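Local atomic coordinates of KLLA0C04147p (Kluyveromyces lactis, PDB entry 5H2A), a protein that probably binds and transfers sterols, as an oxysterol-binding-protein family member of the Osh1 type, and is represented here by its ankyrin-repeat (ANK) domain. Residues N165-D170 and I208-W213; K204-L209 and A249-L254; G95-H100 and D122-D127. All coordinates share one frame; numbering follows the deposited sequence.

Contact 1 of 3, residues N165-D170 and I208-W213; sequences NNRDID and ILLCRW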
loop_
_atom_site.group_PDB
_atom_site.type_symbol
_atom_site.label_atom_id
_atom_site.label_comp_id
_atom_site.label_asym_id
_atom_site.label_seq_id
_atom_site.Cartn_x
_atom_site.Cartn_y
_atom_site.Cartn_z
ATOM N N ASN A 165 -10.420 17.100 8.777
ATOM C CA ASN A 165 -11.056 18.424 8.833
ATOM C C ASN A 165 -12.433 18.406 8.186
ATOM O O ASN A 165 -13.341 19.107 8.646
ATOM C CB ASN A 165 -10.181 19.487 8.156
ATOM C CG ASN A 165 -8.917 19.795 8.931
ATOM O OD1 ASN A 165 -8.791 19.455 10.096
ATOM N ND2 ASN A 165 -7.988 20.476 8.285
ATOM N N ASN A 166 -12.616 17.601 7.142
ATOM C CA ASN A 166 -13.895 17.477 6.444
ATOM C C ASN A 166 -14.831 16.439 7.048
ATOM O O ASN A 166 -15.931 16.242 6.514
ATOM C CB ASN A 166 -13.654 17.123 4.970
ATOM C CG ASN A 166 -12.885 18.196 4.236
ATOM O OD1 ASN A 166 -12.803 19.334 4.702
ATOM N ND2 ASN A 166 -12.322 17.845 3.068
ATOM N N ARG A 167 -14.422 15.748 8.117
ATOM C CA ARG A 167 -15.192 14.633 8.674
ATOM C C ARG A 167 -15.617 13.646 7.586
ATOM O O ARG A 167 -16.739 13.134 7.580
ATOM C CB ARG A 167 -16.412 15.136 9.455
ATOM C CG ARG A 167 -16.080 16.107 10.577
ATOM C CD ARG A 167 -17.355 16.539 11.311
ATOM N NE ARG A 167 -17.839 15.452 12.155
ATOM C CZ ARG A 167 -18.977 14.798 11.974
ATOM N NH1 ARG A 167 -19.788 15.143 10.984
ATOM N NH2 ARG A 167 -19.315 13.824 12.810
ATOM N N ASP A 168 -14.698 13.351 6.666
ATOM C CA ASP A 168 -15.033 12.655 5.423
ATOM C C ASP A 168 -14.601 11.193 5.544
ATOM O O ASP A 168 -13.479 10.819 5.198
ATOM C CB ASP A 168 -14.374 13.376 4.250
ATOM C CG ASP A 168 -14.837 12.856 2.900
ATOM O OD1 ASP A 168 -15.379 11.737 2.852
ATOM O OD2 ASP A 168 -14.633 13.572 1.895
ATOM N N ILE A 169 -15.526 10.357 6.021
ATOM C CA ILE A 169 -15.241 8.945 6.283
ATOM C C ILE A 169 -14.867 8.204 4.999
ATOM O O ILE A 169 -14.005 7.319 5.011
ATOM C CB ILE A 169 -16.447 8.281 6.969
ATOM C CG1 ILE A 169 -16.679 8.900 8.347
ATOM C CG2 ILE A 169 -16.242 6.781 7.085
ATOM C CD1 ILE A 169 -15.592 8.573 9.331
ATOM N N ASP A 170 -15.549 8.507 3.889
ATOM C CA ASP A 170 -15.201 7.862 2.625
ATOM C C ASP A 170 -13.772 8.193 2.210
ATOM O O ASP A 170 -13.028 7.313 1.767
ATOM C CB ASP A 170 -16.165 8.287 1.522
ATOM C CG ASP A 170 -17.556 7.732 1.723
ATOM O OD1 ASP A 170 -17.696 6.706 2.423
ATOM O OD2 ASP A 170 -18.502 8.311 1.161
ATOM N N ILE A 208 -18.342 11.367 17.899
ATOM C CA ILE A 208 -18.435 9.915 18.049
ATOM C C ILE A 208 -18.083 9.218 16.744
ATOM O O ILE A 208 -17.331 8.232 16.729
ATOM C CB ILE A 208 -19.847 9.525 18.526
ATOM C CG1 ILE A 208 -20.052 10.004 19.967
ATOM C CG2 ILE A 208 -20.055 8.018 18.405
ATOM C CD1 ILE A 208 -21.511 9.943 20.446
ATOM N N LEU A 209 -18.634 9.713 15.631
ATOM C CA LEU A 209 -18.353 9.135 14.313
ATOM C C LEU A 209 -16.854 9.033 14.043
ATOM O O LEU A 209 -16.349 7.990 13.594
ATOM C CB LEU A 209 -19.017 9.987 13.227
ATOM C CG LEU A 209 -18.793 9.528 11.778
ATOM C CD1 LEU A 209 -19.574 8.254 11.510
ATOM C CD2 LEU A 209 -19.176 10.617 10.791
ATOM N N LEU A 210 -16.129 10.126 14.286
ATOM C CA LEU A 210 -14.706 10.149 13.968
ATOM C C LEU A 210 -13.891 9.390 15.007
ATOM O O LEU A 210 -12.912 8.730 14.652
ATOM C CB LEU A 210 -14.200 11.592 13.843
ATOM C CG LEU A 210 -14.290 12.179 12.425
ATOM C CD1 LEU A 210 -13.387 11.427 11.460
ATOM C CD2 LEU A 210 -15.745 12.161 11.916
ATOM N N CYS A 211 -14.274 9.455 16.285
ATOM C CA CYS A 211 -13.576 8.635 17.279
ATOM C C CYS A 211 -13.688 7.151 16.955
ATOM O O CYS A 211 -12.711 6.409 17.085
ATOM C CB CYS A 211 -14.117 8.907 18.679
ATOM S SG CYS A 211 -13.604 10.512 19.288
ATOM N N ARG A 212 -14.879 6.692 16.560
ATOM C CA ARG A 212 -15.028 5.281 16.193
ATOM C C ARG A 212 -14.112 4.914 15.030
ATOM O O ARG A 212 -13.458 3.861 15.051
ATOM C CB ARG A 212 -16.487 4.981 15.839
ATOM C CG ARG A 212 -16.954 3.614 16.321
ATOM C CD ARG A 212 -18.303 3.214 15.727
ATOM N NE ARG A 212 -19.393 4.110 16.096
ATOM C CZ ARG A 212 -19.929 4.176 17.311
ATOM N NH1 ARG A 212 -19.461 3.413 18.291
ATOM N NH2 ARG A 212 -20.929 5.010 17.545
ATOM N N TRP A 213 -14.064 5.764 14.006
ATOM C CA TRP A 213 -13.204 5.513 12.855
ATOM C C TRP A 213 -11.743 5.462 13.270
ATOM O O TRP A 213 -10.996 4.553 12.866
ATOM C CB TRP A 213 -13.425 6.589 11.779
ATOM C CG TRP A 213 -12.742 6.187 10.507
ATOM C CD1 TRP A 213 -13.284 5.459 9.484
ATOM C CD2 TRP A 213 -11.365 6.401 10.165
ATOM N NE1 TRP A 213 -12.336 5.241 8.502
ATOM C CE2 TRP A 213 -11.149 5.802 8.898
ATOM C CE3 TRP A 213 -10.294 7.051 10.796
ATOM C CZ2 TRP A 213 -9.912 5.836 8.256
ATOM C CZ3 TRP A 213 -9.071 7.091 10.153
ATOM C CH2 TRP A 213 -8.887 6.480 8.899
#
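R167 lies across L209 and L210, and its guanidinium shares with the peptide of L210 one carboxylate oxygen, D207 OD1. That oxygen takes R167 NH2 and also L210 N, the latter as the N-cap bond of helix 208-215, while D207 OD2 takes R167 NE in a salt bridge, the shortest of the three bonds. R167 and D168 form a Schellman turn followed at once by an N-cap, which joins helix 139-165 to helix 169-176 in this ankyrin-repeat domain. The positive phi of R167 (49°) ends the first helix, and D168 OD1 caps H171 N at the start of the second. The same arginine thus ends one helix and braces the start of another.

Between the two segments themselves the contact is apolar. R167 arches over L210 CD2, which lies 3.9 Å from both R167 CB and NE, and the bend at chi3 (74°) brings R167 NH2 on to L209 CD2, 3.8 Å away. One residue past the D168 cap, I169 meets L209 tip to tip, with I169 CG1 3.9 Å from L209 CD2. L210 CD1 adds a looser contact with the I169 tip, while F164, L172 and F202 pack around the rest of L210.

W213, one turn further along its helix, runs antiparallel to I169 as the two side chains pass. The indole has partners of its own: its NE1 donates a hydrogen bond to N173 OD1, and H217 stacks on the ring. Both branches of I169 touch W213: I169 CD1 reaches W213 CB at 3.8 Å, and I169 CG2 comes to 4.0 Å from W213 CD1.

Contact 2 of 3, residues K204-L209 and A249-L254; sequences KKRDIL and AIDLEL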
loop_
_atom_site.group_PDB
_atom_site.type_symbol
_atom_site.label_atom_id
_atom_site.label_comp_id
_atom_site.label_asym_id
_atom_site.label_seq_id
_atom_site.Cartn_x
_atom_site.Cartn_y
_atom_site.Cartn_z
ATOM N N LYS A 204 -12.261 15.291 22.541
ATOM C CA LYS A 204 -12.666 16.588 23.078
ATOM C C LYS A 204 -13.773 17.216 22.246
ATOM O O LYS A 204 -14.648 17.896 22.797
ATOM C CB LYS A 204 -11.456 17.524 23.167
ATOM C CG LYS A 204 -10.513 17.166 24.317
ATOM C CD LYS A 204 -9.411 18.207 24.513
ATOM C CE LYS A 204 -8.410 18.228 23.383
ATOM N NZ LYS A 204 -7.275 19.151 23.704
ATOM N N LYS A 205 -13.771 16.978 20.930
ATOM C CA LYS A 205 -14.847 17.435 20.061
ATOM C C LYS A 205 -16.136 16.635 20.233
ATOM O O LYS A 205 -17.147 17.009 19.628
ATOM C CB LYS A 205 -14.394 17.376 18.600
ATOM C CG LYS A 205 -13.421 18.502 18.219
ATOM C CD LYS A 205 -12.832 18.245 16.828
ATOM C CE LYS A 205 -11.971 19.424 16.356
ATOM N NZ LYS A 205 -11.490 19.151 14.964
ATOM N N ARG A 206 -16.122 15.556 21.031
ATOM C CA ARG A 206 -17.285 14.675 21.188
ATOM C C ARG A 206 -17.769 14.144 19.844
ATOM O O ARG A 206 -18.965 13.940 19.634
ATOM C CB ARG A 206 -18.432 15.379 21.919
ATOM C CG ARG A 206 -18.414 15.168 23.408
ATOM C CD ARG A 206 -17.258 15.881 24.038
ATOM N NE ARG A 206 -17.206 15.692 25.490
ATOM C CZ ARG A 206 -16.342 16.329 26.275
ATOM N NH1 ARG A 206 -15.484 17.190 25.737
ATOM N NH2 ARG A 206 -16.336 16.119 27.585
ATOM N N ASP A 207 -16.845 13.919 18.917
ATOM C CA ASP A 207 -17.205 13.489 17.571
ATOM C C ASP A 207 -17.187 11.962 17.591
ATOM O O ASP A 207 -16.165 11.331 17.346
ATOM C CB ASP A 207 -16.241 14.082 16.545
ATOM C CG ASP A 207 -16.730 13.904 15.116
ATOM O OD1 ASP A 207 -17.541 12.975 14.870
ATOM O OD2 ASP A 207 -16.314 14.692 14.236
ATOM N N ILE A 208 -18.342 11.367 17.899
ATOM C CA ILE A 208 -18.435 9.915 18.049
ATOM C C ILE A 208 -18.083 9.218 16.744
ATOM O O ILE A 208 -17.331 8.232 16.729
ATOM C CB ILE A 208 -19.847 9.525 18.526
ATOM C CG1 ILE A 208 -20.052 10.004 19.967
ATOM C CG2 ILE A 208 -20.055 8.018 18.405
ATOM C CD1 ILE A 208 -21.511 9.943 20.446
ATOM N N LEU A 209 -18.634 9.713 15.631
ATOM C CA LEU A 209 -18.353 9.135 14.313
ATOM C C LEU A 209 -16.854 9.033 14.043
ATOM O O LEU A 209 -16.349 7.990 13.594
ATOM C CB LEU A 209 -19.017 9.987 13.227
ATOM C CG LEU A 209 -18.793 9.528 11.778
ATOM C CD1 LEU A 209 -19.574 8.254 11.510
ATOM C CD2 LEU A 209 -19.176 10.617 10.791
ATOM N N ALA A 249 -25.298 10.711 27.563
ATOM C CA ALA A 249 -25.186 9.599 26.616
ATOM C C ALA A 249 -23.977 9.727 25.690
ATOM O O ALA A 249 -23.411 8.708 25.266
ATOM C CB ALA A 249 -26.462 9.488 25.786
ATOM N N ILE A 250 -23.582 10.954 25.345
ATOM C CA ILE A 250 -22.471 11.141 24.413
ATOM C C ILE A 250 -21.159 10.717 25.058
ATOM O O ILE A 250 -20.426 9.883 24.517
ATOM C CB ILE A 250 -22.419 12.601 23.933
ATOM C CG1 ILE A 250 -23.635 12.907 23.060
ATOM C CG2 ILE A 250 -21.105 12.885 23.169
ATOM C CD1 ILE A 250 -23.933 14.427 22.932
ATOM N N ASP A 251 -20.838 11.299 26.220
ATOM C CA ASP A 251 -19.604 10.937 26.907
ATOM C C ASP A 251 -19.615 9.478 27.337
ATOM O O ASP A 251 -18.559 8.832 27.366
ATOM C CB ASP A 251 -19.384 11.855 28.113
ATOM C CG ASP A 251 -18.735 13.179 27.722
ATOM O OD1 ASP A 251 -18.722 13.495 26.509
ATOM O OD2 ASP A 251 -18.231 13.902 28.611
ATOM N N LEU A 252 -20.792 8.939 27.667
ATOM C CA LEU A 252 -20.847 7.522 28.024
ATOM C C LEU A 252 -20.439 6.652 26.842
ATOM O O LEU A 252 -19.672 5.695 26.998
ATOM C CB LEU A 252 -22.243 7.144 28.517
ATOM C CG LEU A 252 -22.345 5.658 28.876
ATOM C CD1 LEU A 252 -21.354 5.337 29.976
ATOM C CD2 LEU A 252 -23.771 5.290 29.300
ATOM N N GLU A 253 -20.919 6.983 25.644
ATOM C CA GLU A 253 -20.555 6.176 24.488
ATOM C C GLU A 253 -19.059 6.265 24.211
ATOM O O GLU A 253 -18.414 5.248 23.921
ATOM C CB GLU A 253 -21.361 6.591 23.260
ATOM C CG GLU A 253 -20.966 5.786 22.025
ATOM C CD GLU A 253 -22.007 5.823 20.924
ATOM O OE1 GLU A 253 -22.938 6.660 21.001
ATOM O OE2 GLU A 253 -21.887 5.005 19.979
ATOM N N LEU A 254 -18.489 7.473 24.302
ATOM C CA LEU A 254 -17.047 7.635 24.118
ATOM C C LEU A 254 -16.272 6.854 25.168
ATOM O O LEU A 254 -15.259 6.224 24.855
ATOM C CB LEU A 254 -16.672 9.121 24.191
ATOM C CG LEU A 254 -17.248 9.965 23.051
ATOM C CD1 LEU A 254 -17.161 11.487 23.352
ATOM C CD2 LEU A 254 -16.491 9.630 21.765
#
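A Schellman turn followed at once by an N-cap, made by R206 and D207, joins helix 198-204 to helix 208-215, and R206 uses it to reach D251 on the C-terminal helix. The grip is side-on: R206 NE gives a bond of 2.9 Å to D251 OD1, and R206 NH2 one of 3.1 Å to D251 OD2. Both oxygens use their syn lone pairs, and the guanidinium and carboxylate planes lie only 20° apart. K204 O lies in the guanidinium plane and takes R206 NH1, 3.1 Å away, which ties the group back to the end of helix 198-204. An alanine here would probably leave D251 without this charge partner, K204 O without this donor, and a gap over I250.

The aliphatic part of R206 packs as well, its CG 3.5 Å from I250 CG2, the two side chains crossing at about a right angle. I208 fills the space beside it: its CG1 lies 4.0 Å from L254 CD2, while its CD1 rests against I250 and E253. E253 in turn holds R212 by a salt bridge, so helix 249-268 lies against helix 208-215 as well as the turn before it, with L235 of a neighbouring loop touching R206 and D251.

Contact 3 of 3, residues G95-H100 and D122-D127; sequences GNTPLH and DCILND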
loop_
_atom_site.group_PDB
_atom_site.type_symbol
_atom_site.label_atom_id
_atom_site.label_comp_id
_atom_site.label_asym_id
_atom_site.label_seq_id
_atom_site.Cartn_x
_atom_site.Cartn_y
_atom_site.Cartn_z
ATOM N N GLY A 95 10.447 -12.596 -3.102
ATOM C CA GLY A 95 9.768 -11.483 -2.464
ATOM C C GLY A 95 10.034 -10.125 -3.088
ATOM O O GLY A 95 9.566 -9.110 -2.550
ATOM N N ASN A 96 10.748 -10.070 -4.209
ATOM C CA ASN A 96 11.090 -8.799 -4.827
ATOM C C ASN A 96 9.980 -8.286 -5.729
ATOM O O ASN A 96 9.370 -9.046 -6.493
ATOM C CB ASN A 96 12.389 -8.948 -5.617
ATOM C CG ASN A 96 13.602 -8.986 -4.705
ATOM O OD1 ASN A 96 13.656 -8.256 -3.722
ATOM N ND2 ASN A 96 14.569 -9.851 -5.014
ATOM N N THR A 97 9.716 -6.989 -5.626
ATOM C CA THR A 97 8.869 -6.251 -6.553
ATOM C C THR A 97 9.721 -5.729 -7.699
ATOM O O THR A 97 10.966 -5.741 -7.628
ATOM C CB THR A 97 8.207 -5.074 -5.832
ATOM O OG1 THR A 97 9.235 -4.174 -5.403
ATOM C CG2 THR A 97 7.389 -5.549 -4.626
ATOM N N PRO A 98 9.096 -5.222 -8.771
ATOM C CA PRO A 98 9.912 -4.594 -9.826
ATOM C C PRO A 98 10.763 -3.463 -9.289
ATOM O O PRO A 98 11.879 -3.253 -9.769
ATOM C CB PRO A 98 8.863 -4.092 -10.827
ATOM C CG PRO A 98 7.692 -5.078 -10.656
ATOM C CD PRO A 98 7.675 -5.323 -9.154
ATOM N N LEU A 99 10.263 -2.746 -8.282
ATOM C CA LEU A 99 11.020 -1.631 -7.710
ATOM C C LEU A 99 12.266 -2.123 -6.973
ATOM O O LEU A 99 13.326 -1.486 -7.055
ATOM C CB LEU A 99 10.111 -0.813 -6.786
ATOM C CG LEU A 99 10.764 0.437 -6.183
ATOM C CD1 LEU A 99 11.235 1.363 -7.294
ATOM C CD2 LEU A 99 9.765 1.145 -5.260
ATOM N N HIS A 100 12.160 -3.244 -6.236
ATOM C CA HIS A 100 13.348 -3.871 -5.649
ATOM C C HIS A 100 14.425 -4.100 -6.707
ATOM O O HIS A 100 15.611 -3.823 -6.488
ATOM C CB HIS A 100 13.009 -5.229 -5.020
ATOM C CG HIS A 100 12.356 -5.160 -3.680
ATOM N ND1 HIS A 100 10.993 -5.220 -3.515
ATOM C CD2 HIS A 100 12.886 -5.106 -2.434
ATOM C CE1 HIS A 100 10.702 -5.160 -2.227
ATOM N NE2 HIS A 100 11.837 -5.111 -1.548
ATOM N N ASP A 122 6.361 1.216 -1.992
ATOM C CA ASP A 122 7.786 1.126 -1.721
ATOM C C ASP A 122 8.094 0.672 -0.294
ATOM O O ASP A 122 9.253 0.810 0.138
ATOM C CB ASP A 122 8.478 2.466 -2.005
ATOM C CG ASP A 122 8.000 3.589 -1.089
ATOM O OD1 ASP A 122 6.941 3.455 -0.434
ATOM O OD2 ASP A 122 8.695 4.621 -1.029
ATOM N N CYS A 123 7.107 0.135 0.433
ATOM C CA CYS A 123 7.325 -0.397 1.780
ATOM C C CYS A 123 7.393 -1.916 1.829
ATOM O O CYS A 123 7.674 -2.484 2.894
ATOM C CB CYS A 123 6.216 0.093 2.716
ATOM S SG CYS A 123 6.254 1.883 2.919
ATOM N N ILE A 124 7.170 -2.592 0.707
ATOM C CA ILE A 124 7.113 -4.054 0.700
ATOM C C ILE A 124 8.482 -4.650 1.011
ATOM O O ILE A 124 9.509 -4.239 0.447
ATOM C CB ILE A 124 6.574 -4.538 -0.655
ATOM C CG1 ILE A 124 5.102 -4.116 -0.781
ATOM C CG2 ILE A 124 6.775 -6.033 -0.804
ATOM C CD1 ILE A 124 4.516 -4.276 -2.164
ATOM N N LEU A 125 8.504 -5.631 1.923
ATOM C CA LEU A 125 9.727 -6.341 2.279
ATOM C C LEU A 125 9.888 -7.568 1.390
ATOM O O LEU A 125 8.930 -8.325 1.199
ATOM C CB LEU A 125 9.685 -6.785 3.747
ATOM C CG LEU A 125 9.464 -5.665 4.766
ATOM C CD1 LEU A 125 9.513 -6.221 6.195
ATOM C CD2 LEU A 125 10.522 -4.611 4.568
ATOM N N ASN A 126 11.090 -7.783 0.871
ATOM C CA ASN A 126 11.346 -9.043 0.181
ATOM C C ASN A 126 11.622 -10.133 1.224
ATOM O O ASN A 126 11.481 -9.922 2.433
ATOM C CB ASN A 126 12.469 -8.885 -0.844
ATOM C CG ASN A 126 13.815 -8.528 -0.215
ATOM O OD1 ASN A 126 14.007 -8.609 1.013
ATOM N ND2 ASN A 126 14.766 -8.133 -1.068
ATOM N N ASP A 127 11.993 -11.333 0.760
ATOM C CA ASP A 127 12.227 -12.447 1.680
ATOM C C ASP A 127 13.458 -12.232 2.553
ATOM O O ASP A 127 13.602 -12.912 3.574
ATOM C CB ASP A 127 12.370 -13.762 0.904
ATOM C CG ASP A 127 11.077 -14.176 0.206
ATOM O OD1 ASP A 127 10.039 -13.524 0.433
ATOM O OD2 ASP A 127 11.096 -15.158 -0.573
#
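N96 and N126 join by a side-chain hydrogen bond next to the TPLH sequence that marks an ankyrin repeat. N126 ND2 donates to N96 OD1 at 2.9 Å with an N-H...O angle of 161°, though the two amide planes stand 62° apart; N126 OD1 is taken by L130 N. Within TPLH, T97 and H100 form a capping box: T97 N donates to H100 ND1, and T97 OG1 accepts from H100 N at the start of helix 98-104. Set between the backbone N and the carbonyl carbon of its own residue (chi1 64°), T97 OG1 also comes within 2.8 Å of H100 ND1. The imidazole is thereby fixed in rotation, and its NE2 bonds to L130 O.

Weaker C-H contacts add to this. N126 CB lies over one face of the H100 ring in a CH-pi contact, 4.2 Å from the centroid, and N126 CA makes a CA-H...O contact with G95 O at 3.3 Å. G95 has positive phi, and a side chain there would run into N126 and D127.

The apolar pairs are two. T97 CG2 meets I124 CG2 at 3.9 Å. D122, whose carboxylate forms salt bridges with R180 and R149, offers its CB to L99 CD2, 3.7 Å away.

In the fold
From the N terminus, contact 3 comes first, closing a short loop in which helices 98-104 and 108-115 are held together with the segment 122-127 that follows them. The long helix 139-165 then carries the chain to the other end of the domain. There contact 1 opens at 165 and closes at 213, and the loop of contact 2, from 204 to 254, starts on the stretch that closes the first, the two sharing I208 and L209. Their centres are 12 Å apart, and helix 208-215 lies between helices 169-176 and 249-268. Contact 3 stands apart, its nearest atoms about 17 Å from those of contact 1.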